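Phosphoribosylaminoimidazole carboxylase, ATPase subunit (Thermotoga maritima, PDB 3AX6) probably catalyses the ATP-dependent joining of hydrogencarbonate to 5-aminoimidazole ribonucleotide, giving N5-carboxyaminoimidazole ribonucleotide in purine biosynthesis. Local coordinates at residues A[46-49]-A[50-54]; A[54-57]-A[58-62]; A[71-75]-A[76-80]; A[266-270]-A[271-275]. All blocks are in the same frame, centred on the assembly; numbering follows the deposited sequence.

Contact 1. Residues A[46-49]-A[50-54]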
# COMPACT_ATOMS: atom_id res chain seq x y z
N ILE A 46 -2.05 4.59 -23.55
CA ILE A 46 -2.54 4.77 -24.91
C ILE A 46 -3.62 5.83 -24.74
O ILE A 46 -4.62 5.60 -24.07
CB ILE A 46 -3.18 3.48 -25.47
CG1 ILE A 46 -2.13 2.37 -25.57
CG2 ILE A 46 -3.77 3.75 -26.85
CD1 ILE A 46 -2.69 1.03 -26.02
N VAL A 47 -3.40 7.00 -25.33
CA VAL A 47 -4.37 8.08 -25.23
C VAL A 47 -5.50 7.79 -26.19
O VAL A 47 -5.35 7.94 -27.40
CB VAL A 47 -3.73 9.43 -25.59
CG1 VAL A 47 -4.66 10.57 -25.18
CG2 VAL A 47 -2.37 9.55 -24.92
N ALA A 48 -6.64 7.35 -25.65
CA ALA A 48 -7.78 7.01 -26.49
C ALA A 48 -9.05 6.77 -25.68
O ALA A 48 -8.99 6.36 -24.52
CB ALA A 48 -7.46 5.77 -27.32
N GLY A 49 -10.19 7.01 -26.32
CA GLY A 49 -11.47 6.83 -25.68
C GLY A 49 -11.89 5.38 -25.50
O GLY A 49 -11.39 4.48 -26.17
N PHE A 50 -12.83 5.18 -24.59
CA PHE A 50 -13.34 3.86 -24.25
C PHE A 50 -14.22 3.25 -25.33
O PHE A 50 -14.80 2.18 -25.14
CB PHE A 50 -14.09 3.94 -22.93
CG PHE A 50 -13.29 4.56 -21.81
CD1 PHE A 50 -13.80 5.62 -21.07
CD2 PHE A 50 -12.01 4.09 -21.53
CE1 PHE A 50 -13.04 6.20 -20.06
CE2 PHE A 50 -11.24 4.67 -20.52
CZ PHE A 50 -11.76 5.72 -19.78
N PHE A 51 -14.32 3.92 -26.47
CA PHE A 51 -15.13 3.41 -27.57
C PHE A 51 -14.34 3.49 -28.86
O PHE A 51 -14.91 3.41 -29.95
CB PHE A 51 -16.45 4.17 -27.66
CG PHE A 51 -17.46 3.71 -26.65
CD1 PHE A 51 -18.21 2.56 -26.88
CD2 PHE A 51 -17.59 4.36 -25.43
CE1 PHE A 51 -19.07 2.05 -25.90
CE2 PHE A 51 -18.45 3.87 -24.44
CZ PHE A 51 -19.19 2.71 -24.68
N ASP A 52 -13.03 3.65 -28.73
CA ASP A 52 -12.14 3.70 -29.88
C ASP A 52 -11.75 2.27 -30.22
O ASP A 52 -10.67 1.80 -29.88
CB ASP A 52 -10.89 4.52 -29.58
CG ASP A 52 -9.98 4.66 -30.79
OD1 ASP A 52 -9.79 3.66 -31.51
OD2 ASP A 52 -9.44 5.76 -31.01
N SER A 53 -12.67 1.59 -30.90
CA SER A 53 -12.51 0.21 -31.31
C SER A 53 -11.06 -0.21 -31.59
O SER A 53 -10.47 -0.99 -30.85
CB SER A 53 -13.37 -0.03 -32.56
OG SER A 53 -13.22 -1.35 -33.05
N GLU A 54 -10.49 0.33 -32.66
CA GLU A 54 -9.13 -0.02 -33.04
C GLU A 54 -8.06 0.23 -31.97
O GLU A 54 -7.01 -0.41 -31.99
CB GLU A 54 -8.76 0.70 -34.34
CG GLU A 54 -9.77 0.45 -35.44
CD GLU A 54 -9.40 1.11 -36.75
OE1 GLU A 54 -9.12 2.34 -36.75
OE2 GLU A 54 -9.39 0.41 -37.79
O HOH W 1 -9.58 7.70 -29.26

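Contact 2. Residues A[54-57]-A[58-62]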
# COMPACT_ATOMS: atom_id res chain seq x y z
N GLU A 54 -10.49 0.33 -32.66
CA GLU A 54 -9.13 -0.02 -33.04
C GLU A 54 -8.06 0.23 -31.97
O GLU A 54 -7.01 -0.41 -31.99
CB GLU A 54 -8.76 0.70 -34.34
CG GLU A 54 -9.77 0.45 -35.44
CD GLU A 54 -9.40 1.11 -36.75
OE1 GLU A 54 -9.12 2.34 -36.75
OE2 GLU A 54 -9.39 0.41 -37.79
N ARG A 55 -8.32 1.13 -31.04
CA ARG A 55 -7.32 1.41 -30.01
C ARG A 55 -7.35 0.41 -28.85
O ARG A 55 -6.31 -0.00 -28.36
CB ARG A 55 -7.49 2.83 -29.47
CG ARG A 55 -6.19 3.63 -29.39
CD ARG A 55 -5.74 4.11 -30.76
NE ARG A 55 -5.37 3.00 -31.63
CZ ARG A 55 -5.22 3.11 -32.95
NH1 ARG A 55 -5.41 4.28 -33.55
NH2 ARG A 55 -4.89 2.05 -33.67
N ILE A 56 -8.55 0.01 -28.42
CA ILE A 56 -8.65 -0.95 -27.32
C ILE A 56 -8.17 -2.29 -27.88
O ILE A 56 -7.71 -3.17 -27.15
CB ILE A 56 -10.11 -1.09 -26.78
CG1 ILE A 56 -10.95 -1.97 -27.69
CG2 ILE A 56 -10.77 0.28 -26.66
CD1 ILE A 56 -10.84 -3.44 -27.36
N GLU A 57 -8.26 -2.42 -29.20
CA GLU A 57 -7.83 -3.62 -29.90
C GLU A 57 -6.32 -3.73 -29.79
O GLU A 57 -5.78 -4.81 -29.56
CB GLU A 57 -8.28 -3.54 -31.36
CG GLU A 57 -8.21 -4.85 -32.12
CD GLU A 57 -9.34 -4.97 -33.12
OE1 GLU A 57 -9.57 -4.00 -33.89
OE2 GLU A 57 -10.01 -6.03 -33.14
N ASP A 58 -5.63 -2.60 -29.94
CA ASP A 58 -4.17 -2.59 -29.82
C ASP A 58 -3.81 -2.97 -28.39
O ASP A 58 -2.87 -3.72 -28.16
CB ASP A 58 -3.58 -1.21 -30.10
CG ASP A 58 -3.80 -0.77 -31.53
OD1 ASP A 58 -3.48 -1.54 -32.46
OD2 ASP A 58 -4.28 0.37 -31.72
N LEU A 59 -4.58 -2.44 -27.43
CA LEU A 59 -4.35 -2.71 -26.02
C LEU A 59 -4.47 -4.19 -25.67
O LEU A 59 -3.60 -4.74 -25.01
CB LEU A 59 -5.33 -1.93 -25.14
CG LEU A 59 -5.15 -2.27 -23.66
CD1 LEU A 59 -3.91 -1.56 -23.16
CD2 LEU A 59 -6.35 -1.84 -22.84
N VAL A 60 -5.55 -4.82 -26.11
CA VAL A 60 -5.78 -6.23 -25.83
C VAL A 60 -4.75 -7.12 -26.52
O VAL A 60 -4.20 -8.03 -25.91
CB VAL A 60 -7.20 -6.66 -26.25
CG1 VAL A 60 -7.46 -6.25 -27.68
CG2 VAL A 60 -7.37 -8.16 -26.09
N LYS A 61 -4.47 -6.84 -27.79
CA LYS A 61 -3.49 -7.63 -28.54
C LYS A 61 -2.06 -7.42 -28.05
O LYS A 61 -1.19 -8.27 -28.26
CB LYS A 61 -3.55 -7.30 -30.04
CG LYS A 61 -4.78 -7.84 -30.74
CD LYS A 61 -4.75 -7.43 -32.20
CE LYS A 61 -5.98 -7.90 -32.95
NZ LYS A 61 -5.93 -7.40 -34.36
N GLY A 62 -1.81 -6.28 -27.40
CA GLY A 62 -0.48 -6.01 -26.89
C GLY A 62 -0.32 -6.44 -25.44
O GLY A 62 0.72 -6.21 -24.83

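Contact 3. Residues A[71-75]-A[76-80]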
# COMPACT_ATOMS: atom_id res chain seq x y z
N GLU A 71 -17.34 0.43 -16.44
CA GLU A 71 -18.22 -0.36 -17.29
C GLU A 71 -18.53 0.26 -18.64
O GLU A 71 -18.71 -0.45 -19.63
CB GLU A 71 -19.52 -0.67 -16.56
CG GLU A 71 -19.36 -1.58 -15.35
CD GLU A 71 -19.17 -0.81 -14.05
OE1 GLU A 71 -18.32 0.10 -14.01
OE2 GLU A 71 -19.87 -1.13 -13.07
N HIS A 72 -18.59 1.58 -18.69
CA HIS A 72 -18.90 2.28 -19.93
C HIS A 72 -17.74 2.15 -20.91
O HIS A 72 -16.97 3.09 -21.10
CB HIS A 72 -19.16 3.76 -19.67
CG HIS A 72 -20.21 4.01 -18.63
ND1 HIS A 72 -20.09 3.59 -17.33
CD2 HIS A 72 -21.42 4.63 -18.71
CE1 HIS A 72 -21.17 3.93 -16.65
NE2 HIS A 72 -21.99 4.57 -17.47
N ILE A 73 -17.62 0.98 -21.52
CA ILE A 73 -16.54 0.73 -22.47
C ILE A 73 -17.09 -0.04 -23.66
O ILE A 73 -18.19 -0.60 -23.59
CB ILE A 73 -15.39 -0.07 -21.84
CG1 ILE A 73 -15.90 -1.45 -21.40
CG2 ILE A 73 -14.84 0.67 -20.66
CD1 ILE A 73 -14.85 -2.28 -20.67
N ASP A 74 -16.33 -0.06 -24.74
CA ASP A 74 -16.75 -0.78 -25.94
C ASP A 74 -16.77 -2.27 -25.61
O ASP A 74 -15.82 -3.00 -25.91
CB ASP A 74 -15.77 -0.51 -27.07
CG ASP A 74 -16.25 -1.05 -28.39
OD1 ASP A 74 -17.27 -1.76 -28.41
OD2 ASP A 74 -15.59 -0.76 -29.41
N VAL A 75 -17.86 -2.72 -25.01
CA VAL A 75 -17.99 -4.11 -24.63
C VAL A 75 -18.07 -5.06 -25.83
O VAL A 75 -17.55 -6.17 -25.78
CB VAL A 75 -19.23 -4.32 -23.71
CG1 VAL A 75 -20.48 -3.78 -24.38
CG2 VAL A 75 -19.41 -5.81 -23.39
N GLN A 76 -18.70 -4.60 -26.91
CA GLN A 76 -18.85 -5.44 -28.10
C GLN A 76 -17.52 -5.77 -28.79
O GLN A 76 -17.33 -6.89 -29.25
CB GLN A 76 -19.82 -4.80 -29.09
CG GLN A 76 -21.28 -4.77 -28.61
CD GLN A 76 -21.86 -6.15 -28.30
OE1 GLN A 76 -21.91 -7.03 -29.17
NE2 GLN A 76 -22.30 -6.34 -27.07
N THR A 77 -16.61 -4.80 -28.86
CA THR A 77 -15.33 -5.08 -29.49
C THR A 77 -14.56 -6.05 -28.59
O THR A 77 -13.82 -6.91 -29.08
CB THR A 77 -14.48 -3.79 -29.70
OG1 THR A 77 -13.25 -4.13 -30.35
CG2 THR A 77 -14.15 -3.15 -28.38
N LEU A 78 -14.75 -5.93 -27.28
CA LEU A 78 -14.07 -6.82 -26.36
C LEU A 78 -14.58 -8.24 -26.52
O LEU A 78 -13.81 -9.20 -26.43
CB LEU A 78 -14.25 -6.36 -24.91
CG LEU A 78 -13.41 -5.14 -24.54
CD1 LEU A 78 -13.80 -4.62 -23.16
CD2 LEU A 78 -11.92 -5.52 -24.58
N LYS A 79 -15.88 -8.38 -26.75
CA LYS A 79 -16.49 -9.69 -26.93
C LYS A 79 -15.86 -10.32 -28.17
O LYS A 79 -15.58 -11.52 -28.20
CB LYS A 79 -18.00 -9.56 -27.13
CG LYS A 79 -18.70 -10.91 -27.25
CD LYS A 79 -20.19 -10.77 -27.60
CE LYS A 79 -21.01 -10.17 -26.47
NZ LYS A 79 -20.66 -8.74 -26.20
N LYS A 80 -15.64 -9.50 -29.19
CA LYS A 80 -15.03 -9.98 -30.42
C LYS A 80 -13.65 -10.58 -30.11
O LYS A 80 -13.38 -11.74 -30.43
CB LYS A 80 -14.90 -8.80 -31.41
CG LYS A 80 -14.13 -9.11 -32.68
CD LYS A 80 -14.29 -7.98 -33.70
CE LYS A 80 -13.49 -8.25 -34.98
NZ LYS A 80 -12.02 -8.21 -34.74
O HOH W 2 -19.90 -1.91 -27.98

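Contact 4. Residues A[266-270]-A[271-275]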
# COMPACT_ATOMS: atom_id res chain seq x y z
N GLY A 266 -15.10 -1.47 -1.05
CA GLY A 266 -14.06 -2.41 -0.68
C GLY A 266 -12.71 -1.78 -0.33
O GLY A 266 -11.73 -2.50 -0.10
N HIS A 267 -12.64 -0.46 -0.27
CA HIS A 267 -11.37 0.20 0.06
C HIS A 267 -10.90 -0.16 1.46
O HIS A 267 -9.70 -0.10 1.76
CB HIS A 267 -11.49 1.72 -0.06
CG HIS A 267 -11.56 2.21 -1.47
ND1 HIS A 267 -10.81 1.67 -2.49
CD2 HIS A 267 -12.30 3.19 -2.04
CE1 HIS A 267 -11.08 2.28 -3.62
NE2 HIS A 267 -11.99 3.21 -3.38
N TYR A 268 -11.82 -0.54 2.33
CA TYR A 268 -11.47 -0.89 3.69
C TYR A 268 -10.44 -2.01 3.70
O TYR A 268 -9.55 -2.05 4.56
CB TYR A 268 -12.71 -1.32 4.47
CG TYR A 268 -13.19 -2.72 4.17
CD1 TYR A 268 -12.74 -3.79 4.92
CD2 TYR A 268 -14.09 -2.97 3.12
CE1 TYR A 268 -13.16 -5.09 4.66
CE2 TYR A 268 -14.52 -4.28 2.84
CZ TYR A 268 -14.04 -5.33 3.62
OH TYR A 268 -14.42 -6.64 3.36
N THR A 269 -10.54 -2.92 2.73
CA THR A 269 -9.62 -4.06 2.66
C THR A 269 -8.14 -3.64 2.64
O THR A 269 -7.28 -4.39 3.13
CB THR A 269 -9.90 -4.94 1.40
OG1 THR A 269 -9.67 -4.18 0.21
CG2 THR A 269 -11.35 -5.44 1.40
N ILE A 270 -7.85 -2.46 2.10
CA ILE A 270 -6.48 -1.97 2.01
C ILE A 270 -5.86 -1.77 3.38
O ILE A 270 -4.67 -2.02 3.58
CB ILE A 270 -6.41 -0.62 1.25
CG1 ILE A 270 -6.88 -0.81 -0.19
CG2 ILE A 270 -5.00 -0.06 1.28
CD1 ILE A 270 -7.11 0.48 -0.94
N GLU A 271 -6.69 -1.33 4.33
CA GLU A 271 -6.23 -1.06 5.68
C GLU A 271 -6.53 -2.15 6.71
O GLU A 271 -5.82 -2.25 7.70
CB GLU A 271 -6.87 0.23 6.21
CG GLU A 271 -6.98 1.39 5.23
CD GLU A 271 -5.64 1.97 4.82
OE1 GLU A 271 -4.68 1.89 5.62
OE2 GLU A 271 -5.56 2.52 3.70
N ALA A 272 -7.57 -2.95 6.49
CA ALA A 272 -7.97 -3.94 7.49
C ALA A 272 -7.93 -5.42 7.14
O ALA A 272 -8.28 -6.27 7.97
CB ALA A 272 -9.35 -3.60 8.00
N CYS A 273 -7.52 -5.75 5.92
CA CYS A 273 -7.47 -7.14 5.51
C CYS A 273 -6.07 -7.51 5.08
O CYS A 273 -5.26 -6.64 4.74
CB CYS A 273 -8.47 -7.41 4.38
SG CYS A 273 -10.21 -7.38 4.89
N VAL A 274 -5.77 -8.80 5.11
CA VAL A 274 -4.46 -9.27 4.73
C VAL A 274 -4.14 -8.85 3.29
O VAL A 274 -3.12 -8.20 3.05
CB VAL A 274 -4.37 -10.81 4.89
CG1 VAL A 274 -3.02 -11.32 4.41
CG2 VAL A 274 -4.58 -11.17 6.36
N THR A 275 -5.01 -9.20 2.34
CA THR A 275 -4.79 -8.82 0.95
C THR A 275 -5.88 -7.89 0.44
O THR A 275 -7.08 -8.18 0.53
CB THR A 275 -4.64 -10.06 0.00
OG1 THR A 275 -5.65 -10.02 -1.01
CG2 THR A 275 -4.74 -11.34 0.76

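Contact 1. Residues A[46-49]-A[50-54]
Gly49 and Asp52 close the turn that leads from strand 44-47 of the Rossmann-like preATP-grasp domain into helix 53-61, where Asp52 is the N-cap. The tight part is backbone: Asp52 N donates to Gly49 O at 3.2 Å, a fairly straight bond (159°) whose donor stands well above the carbonyl plane instead of on a lone pair. The CB of Asp52 rides over the same oxygen, 3.4 Å from Gly49 O. Beyond it CG lies anti to the backbone N (chi1 -177°), and the two carboxylate oxygens have separate partners: OD1 caps Arg55 N in the first helical turn, while OD2 faces back toward residues 48 and 49. The ring of Phe50 leads away from the turn to pack on Pro32, Leu70 and strand 26-31. The other side is looser. Phe51 is exposed and directed away from residues 46-49, its ring reaching Asp74, and between Ala48 CB and Asp52 OD2 there is merely a distant approach of 4.2 Å. Here a water bridges the two segments, accepting from Gly49 N at 3.1 Å and donating to Asp52 OD2 at 2.6 Å.

Contact 2. Residues A[54-57]-A[58-62]
Glu57 and Asp58 carry most of this contact, each reaching a neighbour one helical turn away. Asp58 looks back to Arg55: the two side chains run side by side, and the arginine takes a single oxygen with two nitrogens. NE reaches Asp58 OD2 at 2.8 Å, nearly along the C-O direction, while NH2 comes to Asp58 OD2 at 2.6 Å on the syn lone pair. With guanidinium and carboxylate only 13° from coplanar, OD2 lies at the edge of the arginine, whose chain bends at chi2 and chi3 to bring that edge round. The CB of Glu54 leans over the rim of one guanidinium face. An alanine in place of Arg55 would strip both donors from OD2 and is likely to leave the Asp58 carboxylate without its charge partner and freer to turn. All this belongs to helix 53-61, which makes the beta-alpha-beta crossover between strands 44-47 and 65-68 of the parallel sheet; Ile56 and Leu59 face strand 26-31. Glu57 looks forward to Lys61, its CG lying 3.9 Å from Lys61 CE as the extended lysine runs alongside. Their charged ends stay apart, with Glu57 OE2 4.5 Å from Lys61 NZ, and OE2 has a long, weak ion pair with Lys80 besides. Beneath them Glu57 O accepts from Lys61 N at 3.0 Å. On the buried side the next bond of the helix runs from Val60 N to Ile56 O at 2.9 Å, and the side chain of Val60 packs on Leu81 and Tyr86.

Contact 3. Residues A[71-75]-A[76-80]
The capping bond from Thr77 N to Asp74 OD1 is unusual in direction: at 3.1 Å and 160° it is well formed, yet the amide reaches the oxygen from above the carboxylate, 63° out of its plane. The same OD1 accepts a hydrogen bond from a water at 2.7 Å, and that water in turn accepts from Gln76 N at 3.1 Å. One carboxylate oxygen thus serves two early amides, one directly and one through solvent. The side chain is put there by its first torsion, which sets CG opposite the backbone N (chi1 -172°), with the main chain of Asp74 folded as an inverse gamma turn. Asp74 is accordingly the N-cap of helix 75-83, which follows strand 65-68 in the Rossmann-like preATP-grasp domain. Behind the cap the regular pattern begins loosely, with a weak bond from Leu78 N to Asp74 O, and then firms up as Lys79 N meets Val75 O at 2.9 Å. On the buried side Ile73 bridges from loop to helix, its CD1 touching Leu78 CD1 at 3.6 Å as the two side chains cross at about a right angle; Ile73 also packs on Leu95 of helix 92-99. Toward that helix, Gln76 NE2 and Lys79 NZ converge on Glu96, which accepts a hydrogen bond from the Gln76 amide and forms a salt bridge with the Lys79 ammonium, while Lys79 makes a cation-pi contact with Tyr93.

Contact 4. Residues A[266-270]-A[271-275]
The backbone of residues 268-272 forms a short helix of the ATP-grasp domain, Tyr268 O accepting from both Glu271 N (3.0 Å) and Ala272 N (2.9 Å), and Cys273 N, just past it, bonding to Thr269 O. The two donors meet Tyr268 O differently: Ala272 N lies almost in line with the carbonyl bond, whereas Glu271 N stands above its plane. Cys273 leaves helical geometry, and its side chain turns back toward the helix. Its SG reaches Tyr268 CE1 at 3.7 Å in an oblique sulfur-aromatic contact, 61° off the ring normal. Thr269 CG2 covers one face of the same ring near its rim, and the tyrosine side chain extends to Tyr193, Pro194 and Val196 of strand 190-198. On the other flank Glu271 is bent at chi2 (-67°), folding its carboxylate back so that OE2 rests 3.6 Å from Ile270 CG2. With a glycine in place of Glu271 the folded chain is gone, and the Ile270 CG2 branch would probably lose the contact it makes with the carboxylate. Past the helix, Val274 packs against Val350 of the second subunit, so this exit lies at the dimer contact. Within the first turn Thr269 OG1, held between backbone N and carbonyl carbon (chi1 63°), also bonds with Gln277 N and donates to Gly266 O at 2.7 Å; that same oxygen receives Thr269 N at 3.1 Å.

How the contacts relate
Contacts 1, 2 and 3 follow one another along the preATP-grasp domain and form one cluster, their centres 8 to 12 Å apart. Contact 1 runs into contact 2 through the shared Glu54, both using helix 53-61. Contact 3 starts the next helix, 75-83, and touches both: Phe50 O probably accepts from Asp74 N at 2.7 Å, and Ile56 CD1 packs on Leu78 CD2 at 3.6 Å. The first pair joins the loops ahead of the two helices, the second the helices themselves. Contact 4 comes much later, in the ATP-grasp domain, with centres about 30 to 32 Å from the others and nearest atoms about 13 Å from contact 3, and it reaches the second subunit.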